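Local atomic coordinates of sortase family protein (PDB entry 6IXZ), a protein that probably acts as a class C sortase, a membrane-bound cysteine transpeptidase of the kind that joins pilin subunits on the surface of Gram-positive bacteria. Residues D163-T168 with G186-L191; D28-I33 with H134-D139; I69-P74 with K117-I122. One frame throughout, in Å; residues are numbered along the deposited sequence.

Interaction 1 (D163-T168 with G186-L191)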
loop_
_atom_site.group_PDB
_atom_site.type_symbol
_atom_site.label_atom_id
_atom_site.label_comp_id
_atom_site.label_asym_id
_atom_site.label_seq_id
_atom_site.Cartn_x
_atom_site.Cartn_y
_atom_site.Cartn_z
ATOM N N ASP A 163 -14.315 5.693 -11.099
ATOM C CA ASP A 163 -15.188 4.553 -10.853
ATOM C C ASP A 163 -14.453 3.256 -10.483
ATOM O O ASP A 163 -15.083 2.180 -10.437
ATOM C CB ASP A 163 -16.113 4.298 -12.051
ATOM C CG ASP A 163 -16.881 5.529 -12.460
ATOM O OD1 ASP A 163 -17.312 6.301 -11.566
ATOM O OD2 ASP A 163 -16.959 5.777 -13.673
ATOM N N LYS A 164 -13.144 3.338 -10.220
ATOM C CA LYS A 164 -12.390 2.127 -9.854
ATOM C C LYS A 164 -11.759 2.229 -8.469
ATOM O O LYS A 164 -11.370 3.321 -8.033
ATOM C CB LYS A 164 -11.297 1.849 -10.874
ATOM C CG LYS A 164 -11.762 1.757 -12.320
ATOM C CD LYS A 164 -12.634 0.546 -12.572
ATOM C CE LYS A 164 -13.195 0.587 -13.987
ATOM N NZ LYS A 164 -12.988 -0.689 -14.729
ATOM N N ASP A 165 -11.590 1.064 -7.840
ATOM C CA ASP A 165 -10.944 0.916 -6.555
ATOM C C ASP A 165 -9.738 -0.019 -6.753
ATOM O O ASP A 165 -9.890 -1.244 -6.889
ATOM C CB ASP A 165 -11.946 0.353 -5.521
ATOM C CG ASP A 165 -11.326 0.160 -4.140
ATOM O OD1 ASP A 165 -12.069 0.026 -3.147
ATOM O OD2 ASP A 165 -10.087 0.167 -4.042
ATOM N N TYR A 166 -8.547 0.575 -6.903
ATOM C CA TYR A 166 -7.352 -0.183 -7.273
ATOM C C TYR A 166 -6.302 -0.047 -6.170
ATOM O O TYR A 166 -6.157 1.027 -5.558
ATOM C CB TYR A 166 -6.696 0.344 -8.569
ATOM C CG TYR A 166 -7.413 0.079 -9.889
ATOM C CD1 TYR A 166 -8.176 -1.075 -10.097
ATOM C CD2 TYR A 166 -7.381 1.035 -10.902
ATOM C CE1 TYR A 166 -8.830 -1.284 -11.311
ATOM C CE2 TYR A 166 -8.018 0.831 -12.117
ATOM C CZ TYR A 166 -8.721 -0.344 -12.322
ATOM O OH TYR A 166 -9.331 -0.562 -13.527
ATOM N N VAL A 167 -5.526 -1.113 -5.999
ATOM C CA VAL A 167 -4.240 -1.055 -5.311
ATOM C C VAL A 167 -3.206 -1.671 -6.247
ATOM O O VAL A 167 -3.397 -2.784 -6.772
ATOM C CB VAL A 167 -4.294 -1.786 -3.971
ATOM C CG1 VAL A 167 -2.921 -1.853 -3.318
ATOM C CG2 VAL A 167 -5.314 -1.117 -3.064
ATOM N N THR A 168 -2.133 -0.923 -6.505
ATOM C CA THR A 168 -0.985 -1.463 -7.222
ATOM C C THR A 168 0.163 -1.861 -6.272
ATOM O O THR A 168 0.510 -1.142 -5.299
ATOM C CB THR A 168 -0.483 -0.509 -8.332
ATOM O OG1 THR A 168 -1.448 -0.402 -9.398
ATOM C CG2 THR A 168 0.816 -1.023 -8.924
ATOM N N GLY A 186 -4.305 -4.718 -8.619
ATOM C CA GLY A 186 -5.483 -5.474 -8.187
ATOM C C GLY A 186 -6.686 -4.578 -8.057
ATOM O O GLY A 186 -6.549 -3.354 -7.912
ATOM N N GLU A 187 -7.858 -5.157 -8.316
ATOM C CA GLU A 187 -9.131 -4.436 -8.209
ATOM C C GLU A 187 -9.962 -5.040 -7.078
ATOM O O GLU A 187 -9.932 -6.250 -6.873
ATOM C CB GLU A 187 -9.908 -4.504 -9.544
ATOM C CG GLU A 187 -11.255 -3.771 -9.537
ATOM C CD GLU A 187 -11.763 -3.421 -10.931
ATOM O OE1 GLU A 187 -11.223 -3.945 -11.925
ATOM O OE2 GLU A 187 -12.682 -2.585 -11.046
ATOM N N ARG A 188 -10.606 -4.170 -6.307
ATOM C CA ARG A 188 -11.388 -4.529 -5.122
ATOM C C ARG A 188 -12.367 -5.645 -5.475
ATOM O O ARG A 188 -13.072 -5.543 -6.486
ATOM C CB ARG A 188 -12.179 -3.298 -4.645
ATOM C CG ARG A 188 -12.841 -3.404 -3.274
ATOM C CD ARG A 188 -11.828 -3.449 -2.140
ATOM N NE ARG A 188 -12.486 -3.533 -0.851
ATOM C CZ ARG A 188 -13.118 -2.524 -0.247
ATOM N NH1 ARG A 188 -13.115 -1.295 -0.761
ATOM N NH2 ARG A 188 -13.778 -2.748 0.879
ATOM N N THR A 189 -12.354 -6.729 -4.699
ATOM C CA THR A 189 -13.244 -7.873 -4.967
ATOM C C THR A 189 -14.336 -8.006 -3.925
ATOM O O THR A 189 -15.273 -8.783 -4.117
ATOM C CB THR A 189 -12.507 -9.229 -5.038
ATOM O OG1 THR A 189 -11.783 -9.452 -3.828
ATOM C CG2 THR A 189 -11.558 -9.291 -6.220
ATOM N N ASP A 190 -14.205 -7.291 -2.809
ATOM C CA ASP A 190 -15.363 -7.068 -1.939
ATOM C C ASP A 190 -16.364 -6.161 -2.643
ATOM O O ASP A 190 -16.009 -5.414 -3.569
ATOM C CB ASP A 190 -14.953 -6.445 -0.602
ATOM C CG ASP A 190 -13.630 -6.979 -0.090
ATOM O OD1 ASP A 190 -13.535 -8.198 0.182
ATOM O OD2 ASP A 190 -12.677 -6.183 -0.010
ATOM N N LEU A 191 -17.626 -6.250 -2.231
ATOM C CA LEU A 191 -18.673 -5.411 -2.821
ATOM C C LEU A 191 -18.607 -3.977 -2.266
ATOM O O LEU A 191 -18.169 -3.759 -1.126
ATOM C CB LEU A 191 -20.060 -6.035 -2.592
ATOM C CG LEU A 191 -20.389 -7.194 -3.553
ATOM C CD1 LEU A 191 -19.448 -8.366 -3.318
ATOM C CD2 LEU A 191 -21.835 -7.653 -3.434
#

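Interaction 2 (D28-I33 with H134-D139)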
loop_
_atom_site.group_PDB
_atom_site.type_symbol
_atom_site.label_atom_id
_atom_site.label_comp_id
_atom_site.label_asym_id
_atom_site.label_seq_id
_atom_site.Cartn_x
_atom_site.Cartn_y
_atom_site.Cartn_z
ATOM N N ASP A 28 -13.285 8.218 13.176
ATOM C CA ASP A 28 -12.970 9.585 12.792
ATOM C C ASP A 28 -11.688 9.662 11.956
ATOM O O ASP A 28 -11.586 10.485 11.048
ATOM C CB ASP A 28 -12.952 10.514 14.018
ATOM C CG ASP A 28 -14.362 11.062 14.357
ATOM O OD1 ASP A 28 -14.904 11.884 13.574
ATOM O OD2 ASP A 28 -14.968 10.605 15.351
ATOM N N LEU A 29 -10.767 8.729 12.177
ATOM C CA LEU A 29 -9.553 8.663 11.363
ATOM C C LEU A 29 -9.871 8.205 9.923
ATOM O O LEU A 29 -9.432 8.805 8.959
ATOM C CB LEU A 29 -8.516 7.727 12.000
ATOM C CG LEU A 29 -7.251 7.567 11.142
ATOM C CD1 LEU A 29 -6.585 8.918 10.921
ATOM C CD2 LEU A 29 -6.268 6.566 11.747
ATOM N N ILE A 30 -10.693 7.177 9.796
ATOM C CA ILE A 30 -11.120 6.691 8.481
ATOM C C ILE A 30 -11.883 7.767 7.692
ATOM O O ILE A 30 -11.719 7.905 6.467
ATOM C CB ILE A 30 -12.015 5.447 8.664
ATOM C CG1 ILE A 30 -11.210 4.303 9.305
ATOM C CG2 ILE A 30 -12.652 5.024 7.345
ATOM C CD1 ILE A 30 -10.304 3.558 8.354
ATOM N N LYS A 31 -12.680 8.573 8.390
ATOM C CA LYS A 31 -13.393 9.680 7.752
ATOM C C LYS A 31 -12.442 10.704 7.191
ATOM O O LYS A 31 -12.673 11.250 6.129
ATOM C CB LYS A 31 -14.317 10.405 8.738
ATOM C CG LYS A 31 -15.707 9.795 8.853
ATOM C CD LYS A 31 -16.683 10.818 9.408
ATOM C CE LYS A 31 -16.443 11.116 10.866
ATOM N NZ LYS A 31 -17.342 12.219 11.322
ATOM N N ASN A 32 -11.406 11.024 7.948
ATOM C CA ASN A 32 -10.446 12.010 7.501
ATOM C C ASN A 32 -9.563 11.490 6.350
ATOM O O ASN A 32 -9.301 12.215 5.386
ATOM C CB ASN A 32 -9.609 12.479 8.682
ATOM C CG ASN A 32 -10.402 13.334 9.656
ATOM O OD1 ASN A 32 -11.174 14.199 9.256
ATOM N ND2 ASN A 32 -10.183 13.118 10.941
ATOM N N ILE A 33 -9.212 10.209 6.392
ATOM C CA ILE A 33 -8.547 9.584 5.259
ATOM C C ILE A 33 -9.457 9.562 4.031
ATOM O O ILE A 33 -9.012 9.784 2.888
ATOM C CB ILE A 33 -8.124 8.152 5.592
ATOM C CG1 ILE A 33 -7.049 8.167 6.687
ATOM C CG2 ILE A 33 -7.622 7.446 4.340
ATOM C CD1 ILE A 33 -6.810 6.817 7.317
ATOM N N HIS A 134 -5.081 -5.319 5.496
ATOM C CA HIS A 134 -5.617 -5.161 6.843
ATOM C C HIS A 134 -5.193 -3.826 7.411
ATOM O O HIS A 134 -4.061 -3.692 7.864
ATOM C CB HIS A 134 -5.073 -6.298 7.709
ATOM C CG HIS A 134 -5.593 -7.634 7.302
ATOM N ND1 HIS A 134 -6.918 -7.968 7.446
ATOM C CD2 HIS A 134 -5.034 -8.628 6.580
ATOM C CE1 HIS A 134 -7.119 -9.175 6.959
ATOM N NE2 HIS A 134 -5.995 -9.593 6.416
ATOM N N ILE A 135 -6.044 -2.804 7.273
ATOM C CA ILE A 135 -5.609 -1.416 7.400
ATOM C C ILE A 135 -6.621 -0.679 8.277
ATOM O O ILE A 135 -7.807 -0.647 7.957
ATOM C CB ILE A 135 -5.563 -0.731 6.026
ATOM C CG1 ILE A 135 -4.595 -1.476 5.089
ATOM C CG2 ILE A 135 -5.232 0.748 6.171
ATOM C CD1 ILE A 135 -3.147 -1.072 5.207
ATOM N N LEU A 136 -6.181 -0.216 9.443
ATOM C CA LEU A 136 -7.066 0.453 10.401
ATOM C C LEU A 136 -8.392 -0.304 10.567
ATOM O O LEU A 136 -9.475 0.284 10.467
ATOM C CB LEU A 136 -7.315 1.908 9.974
ATOM C CG LEU A 136 -6.177 2.913 10.195
ATOM C CD1 LEU A 136 -4.827 2.242 10.357
ATOM C CD2 LEU A 136 -6.121 3.933 9.079
ATOM N N LYS A 137 -8.294 -1.607 10.804
ATOM C CA LYS A 137 -9.456 -2.449 11.131
ATOM C C LYS A 137 -10.313 -2.831 9.927
ATOM O O LYS A 137 -11.236 -3.631 10.047
ATOM C CB LYS A 137 -10.339 -1.778 12.184
ATOM C CG LYS A 137 -9.611 -1.455 13.469
ATOM C CD LYS A 137 -9.389 -2.710 14.286
ATOM C CE LYS A 137 -10.581 -3.005 15.179
ATOM N NZ LYS A 137 -10.333 -4.213 16.016
ATOM N N LYS A 138 -9.973 -2.300 8.758
ATOM C CA LYS A 138 -10.618 -2.721 7.527
ATOM C C LYS A 138 -9.930 -3.936 6.958
ATOM O O LYS A 138 -8.696 -4.028 6.952
ATOM C CB LYS A 138 -10.617 -1.592 6.502
ATOM C CG LYS A 138 -11.512 -0.421 6.880
ATOM C CD LYS A 138 -11.791 0.460 5.677
ATOM C CE LYS A 138 -13.103 0.090 5.001
ATOM N NZ LYS A 138 -14.252 0.885 5.534
ATOM N N ASP A 139 -10.749 -4.902 6.549
ATOM C CA ASP A 139 -10.293 -6.032 5.775
ATOM C C ASP A 139 -10.661 -5.794 4.317
ATOM O O ASP A 139 -11.848 -5.659 3.995
ATOM C CB ASP A 139 -10.981 -7.301 6.267
ATOM C CG ASP A 139 -10.537 -7.712 7.664
ATOM O OD1 ASP A 139 -9.440 -7.312 8.124
ATOM O OD2 ASP A 139 -11.265 -8.510 8.272
#

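Interaction 3 (I69-P74 with K117-I122)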
loop_
_atom_site.group_PDB
_atom_site.type_symbol
_atom_site.label_atom_id
_atom_site.label_comp_id
_atom_site.label_asym_id
_atom_site.label_seq_id
_atom_site.Cartn_x
_atom_site.Cartn_y
_atom_site.Cartn_z
ATOM N N ILE A 69 1.863 -16.550 -2.447
ATOM C CA ILE A 69 3.300 -16.417 -2.359
ATOM C C ILE A 69 3.817 -16.223 -0.921
ATOM O O ILE A 69 4.956 -15.824 -0.720
ATOM C CB ILE A 69 3.827 -15.307 -3.296
ATOM C CG1 ILE A 69 2.931 -14.084 -3.257
ATOM C CG2 ILE A 69 3.917 -15.812 -4.741
ATOM C CD1 ILE A 69 3.507 -12.875 -3.983
ATOM N N ASN A 70 3.020 -16.592 0.077
ATOM C CA ASN A 70 3.512 -16.580 1.469
ATOM C C ASN A 70 4.060 -15.200 1.891
ATOM O O ASN A 70 5.112 -15.098 2.521
ATOM C CB ASN A 70 4.599 -17.650 1.661
ATOM C CG ASN A 70 4.042 -19.074 1.545
ATOM O OD1 ASN A 70 4.798 -20.055 1.516
ATOM N ND2 ASN A 70 2.725 -19.186 1.473
ATOM N N ILE A 71 3.329 -14.147 1.578
ATOM C CA ILE A 71 3.734 -12.808 1.996
ATOM C C ILE A 71 2.811 -12.273 3.081
ATOM O O ILE A 71 1.591 -12.340 2.973
ATOM C CB ILE A 71 3.764 -11.850 0.801
ATOM C CG1 ILE A 71 4.974 -12.192 -0.072
ATOM C CG2 ILE A 71 3.768 -10.391 1.264
ATOM C CD1 ILE A 71 5.135 -11.346 -1.308
ATOM N N LYS A 72 3.412 -11.739 4.136
ATOM C CA LYS A 72 2.684 -11.025 5.190
ATOM C C LYS A 72 3.600 -9.906 5.691
ATOM O O LYS A 72 4.634 -10.198 6.288
ATOM C CB LYS A 72 2.395 -11.990 6.350
ATOM C CG LYS A 72 1.397 -11.496 7.384
ATOM C CD LYS A 72 1.323 -12.481 8.538
ATOM C CE LYS A 72 0.816 -11.825 9.805
ATOM N NZ LYS A 72 0.424 -12.838 10.830
ATOM N N LEU A 73 3.308 -8.656 5.340
ATOM C CA LEU A 73 4.265 -7.540 5.567
ATOM C C LEU A 73 3.536 -6.299 6.115
ATOM O O LEU A 73 2.398 -6.019 5.705
ATOM C CB LEU A 73 4.965 -7.168 4.258
ATOM C CG LEU A 73 5.962 -8.181 3.671
ATOM C CD1 LEU A 73 6.313 -7.857 2.242
ATOM C CD2 LEU A 73 7.214 -8.313 4.511
ATOM N N PRO A 74 4.209 -5.512 6.990
ATOM C CA PRO A 74 3.646 -4.218 7.419
ATOM C C PRO A 74 3.649 -3.249 6.271
ATOM O O PRO A 74 4.491 -3.361 5.389
ATOM C CB PRO A 74 4.607 -3.729 8.511
ATOM C CG PRO A 74 5.856 -4.515 8.306
ATOM C CD PRO A 74 5.430 -5.846 7.731
ATOM N N LYS A 117 13.214 -10.033 0.849
ATOM C CA LYS A 117 12.534 -10.356 -0.405
ATOM C C LYS A 117 11.374 -9.409 -0.666
ATOM O O LYS A 117 11.135 -8.990 -1.810
ATOM C CB LYS A 117 12.028 -11.799 -0.394
ATOM C CG LYS A 117 13.117 -12.817 -0.725
ATOM C CD LYS A 117 12.591 -14.243 -0.757
ATOM C CE LYS A 117 11.393 -14.400 -1.681
ATOM N NZ LYS A 117 11.180 -15.820 -2.080
ATOM N N LEU A 118 10.666 -9.053 0.404
ATOM C CA LEU A 118 9.497 -8.151 0.324
ATOM C C LEU A 118 8.527 -8.529 -0.803
ATOM O O LEU A 118 7.755 -9.481 -0.638
ATOM C CB LEU A 118 9.931 -6.677 0.232
ATOM C CG LEU A 118 10.755 -6.128 1.412
ATOM C CD1 LEU A 118 10.990 -4.625 1.269
ATOM C CD2 LEU A 118 10.102 -6.409 2.732
ATOM N N PHE A 119 8.452 -7.734 -1.875
ATOM C CA PHE A 119 7.498 -8.007 -2.952
ATOM C C PHE A 119 8.144 -8.699 -4.141
ATOM O O PHE A 119 7.568 -8.701 -5.249
ATOM C CB PHE A 119 6.818 -6.737 -3.471
ATOM C CG PHE A 119 5.680 -6.241 -2.637
ATOM C CD1 PHE A 119 5.101 -7.025 -1.653
ATOM C CD2 PHE A 119 5.076 -5.035 -2.964
ATOM C CE1 PHE A 119 4.035 -6.549 -0.915
ATOM C CE2 PHE A 119 4.027 -4.537 -2.213
ATOM C CZ PHE A 119 3.477 -5.316 -1.209
ATOM N N THR A 120 9.335 -9.255 -3.945
ATOM C CA THR A 120 10.052 -9.909 -5.056
ATOM C C THR A 120 9.216 -10.937 -5.814
ATOM O O THR A 120 9.121 -10.885 -7.045
ATOM C CB THR A 120 11.367 -10.541 -4.574
ATOM O OG1 THR A 120 12.287 -9.490 -4.204
ATOM C CG2 THR A 120 11.996 -11.427 -5.660
ATOM N N ASP A 121 8.514 -11.795 -5.080
ATOM C CA ASP A 121 7.769 -12.871 -5.706
ATOM C C ASP A 121 6.436 -12.451 -6.365
ATOM O O ASP A 121 5.696 -13.315 -6.858
ATOM C CB ASP A 121 7.530 -13.978 -4.678
ATOM C CG ASP A 121 8.802 -14.761 -4.370
ATOM O OD1 ASP A 121 9.771 -14.685 -5.161
ATOM O OD2 ASP A 121 8.861 -15.427 -3.335
ATOM N N ILE A 122 6.107 -11.151 -6.380
ATOM C CA ILE A 122 4.909 -10.711 -7.109
ATOM C C ILE A 122 5.086 -10.887 -8.597
ATOM O O ILE A 122 4.100 -10.914 -9.324
ATOM C CB ILE A 122 4.411 -9.275 -6.800
ATOM C CG1 ILE A 122 5.342 -8.208 -7.398
ATOM C CG2 ILE A 122 4.192 -9.128 -5.306
ATOM C CD1 ILE A 122 4.829 -6.797 -7.230
#

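Interaction 1 (D163-T168 with G186-L191)
D165 and R188 meet through a salt bridge at the open end of a beta hairpin. NH1 of R188 donates to OD1 of D165 at 2.9 Å. The oxygen lies in the guanidinium plane, at its edge. The carboxylate is turned 74° against that plane, so the two groups do not lie flat together. CG of D165 sits anti to the backbone N (chi1 180°), beside the carbonyl carbon, and packs against CB of R188 at 3.6 Å. The same two residues also pair through the backbone: R188 N donates to D165 O at 3.1 Å, nearly straight.

Two residues along, V167 and G186 form the antiparallel hydrogen-bonded pair. G186 N reaches V167 O at 2.8 Å, and V167 N returns a bond to G186 O. Between these bonded positions, Y166 and E187 form the non-hydrogen-bonded pair, with both side chains on one face of the sheet. OE1 of E187 lies at the edge of the Y166 ring, 3.6 Å from CE1. The other carboxylate oxygen, OE2, lies 3.5 Å from CD of K164. NZ of K164 is too far from it for a salt bridge.

Further out, NE of R188 donates to OD2 of D190 at 2.8 Å, also in the guanidinium plane. The guanidinium is thus held at two places on its edge. D190 OD2 takes a further bond from A141 N on the neighbouring strand. D165 is held as well: G100 N bonds OD1, and Y142 OH bonds OD2.

The buried D165 carboxylate therefore has polar partners on both oxygens. The charge of R188 and the donated N-H groups would be expected to stabilise its ionised form where the hairpin ends.

Interaction 2 (D28-I33 with H134-D139)
I30 of helix 23-41 and L136 of a tight hairpin are the closest backbone positions, with their CA atoms 7.7 Å apart. The hairpin joins strands 130-135 and 138-150 through a type I' beta turn from I135 to K138. I135 and K138 close it with a reciprocal pair of backbone hydrogen bonds. No hydrogen bond crosses from the helix to the turn, so side chains make the contact.

L136 is the central group. Its CB points toward the helix, and three residues on one side of that helix meet it. I30 slides past it in the opposite direction, and CD1 of I30 lies 3.8 Å from L136 CB. L29 crosses it at about a right angle, with CD2 of L29 3.8 Å from CD2 of L136. I33 comes tip to tip with the same methyl. L29 and I33 are one helical turn apart and I30 is next to L29, so all three lie on the same side of the helix. K138 adds a looser contact, its CD 4.4 Å from I30 CD1.

The contact packs helix 23-41 against the turn between two strands of the sortase beta sheet. Helix 5-18 also reaches the turn, where I18 touches L136. I33 also touches L96 and V98 of a loop. Just beyond the turn, H134 and D139 form a polar pair across the two strands. H134 ND1 donates to D139 OD1 at 2.7 Å. The oxygen lies in the ring plane, but the donor stands above the carboxylate plane. H134 NE2 is hydrogen-bonded to OE2 of E65, and the H134 ring stacks on Y63.

Packing is tightest at the I33 tip, where CD1 is 3.4 Å from L136 CD2, closer than usual for two methyl groups.

Interaction 3 (I69-P74 with K117-I122)
I71 sets its CD1 methyl against the carbonyl oxygen of L118, 3.3 Å from CD1 to L118 O. L73, two residues along the same strand, uses CD1 on the same carbonyl at 3.6 Å. Its other methyl, CD2, meets L118 CD2 at 3.9 Å, the two side chains crossing at about a right angle. CD1 of L73 also comes 4.1 Å from CE1 of the F119 ring.

I69 packs on the 3-10 segment at D121 and I122. It slides past D121, with CD1 3.6 Å from D121 O, and the same methyl touches CG2 of I122. The carboxylate of D121 is held by its own segment: K117 NZ forms a salt bridge to OD2 at 2.7 Å.

F119 and I122 also touch L169 and T171 of strand 165-173, and L118 and F119 touch A109 of strand 103-109. Apolar side chains thus join strand 71-77 to these two strands. The segment comes after helix 111-114, which follows the predicted catalytic H110. The side chains of L118 and H110 are about 6 Å apart. The type II' turn from K117 to T120 and the 3-10 segment after it thus pack on strand 71-77 of the sortase fold, beside the predicted active site.

All three contacts reach the same sortase beta sheet, and each is partly buried. Interaction 1 lies within the sheet, between two neighbouring strands. It combines backbone hydrogen bonds with a salt bridge to the buried D165. Interactions 2 and 3 instead pack other elements on the sheet, and no hydrogen bond crosses either of them. Interaction 2 brings an N-terminal helix to a hairpin turn, while interaction 3 brings a loop to a strand. These two lie on opposite sides of the chain's centre. Strand 138-150 links interactions 1 and 2, since it starts at the turn and runs beside strand 180-188. Only interaction 3 lies near the predicted active site.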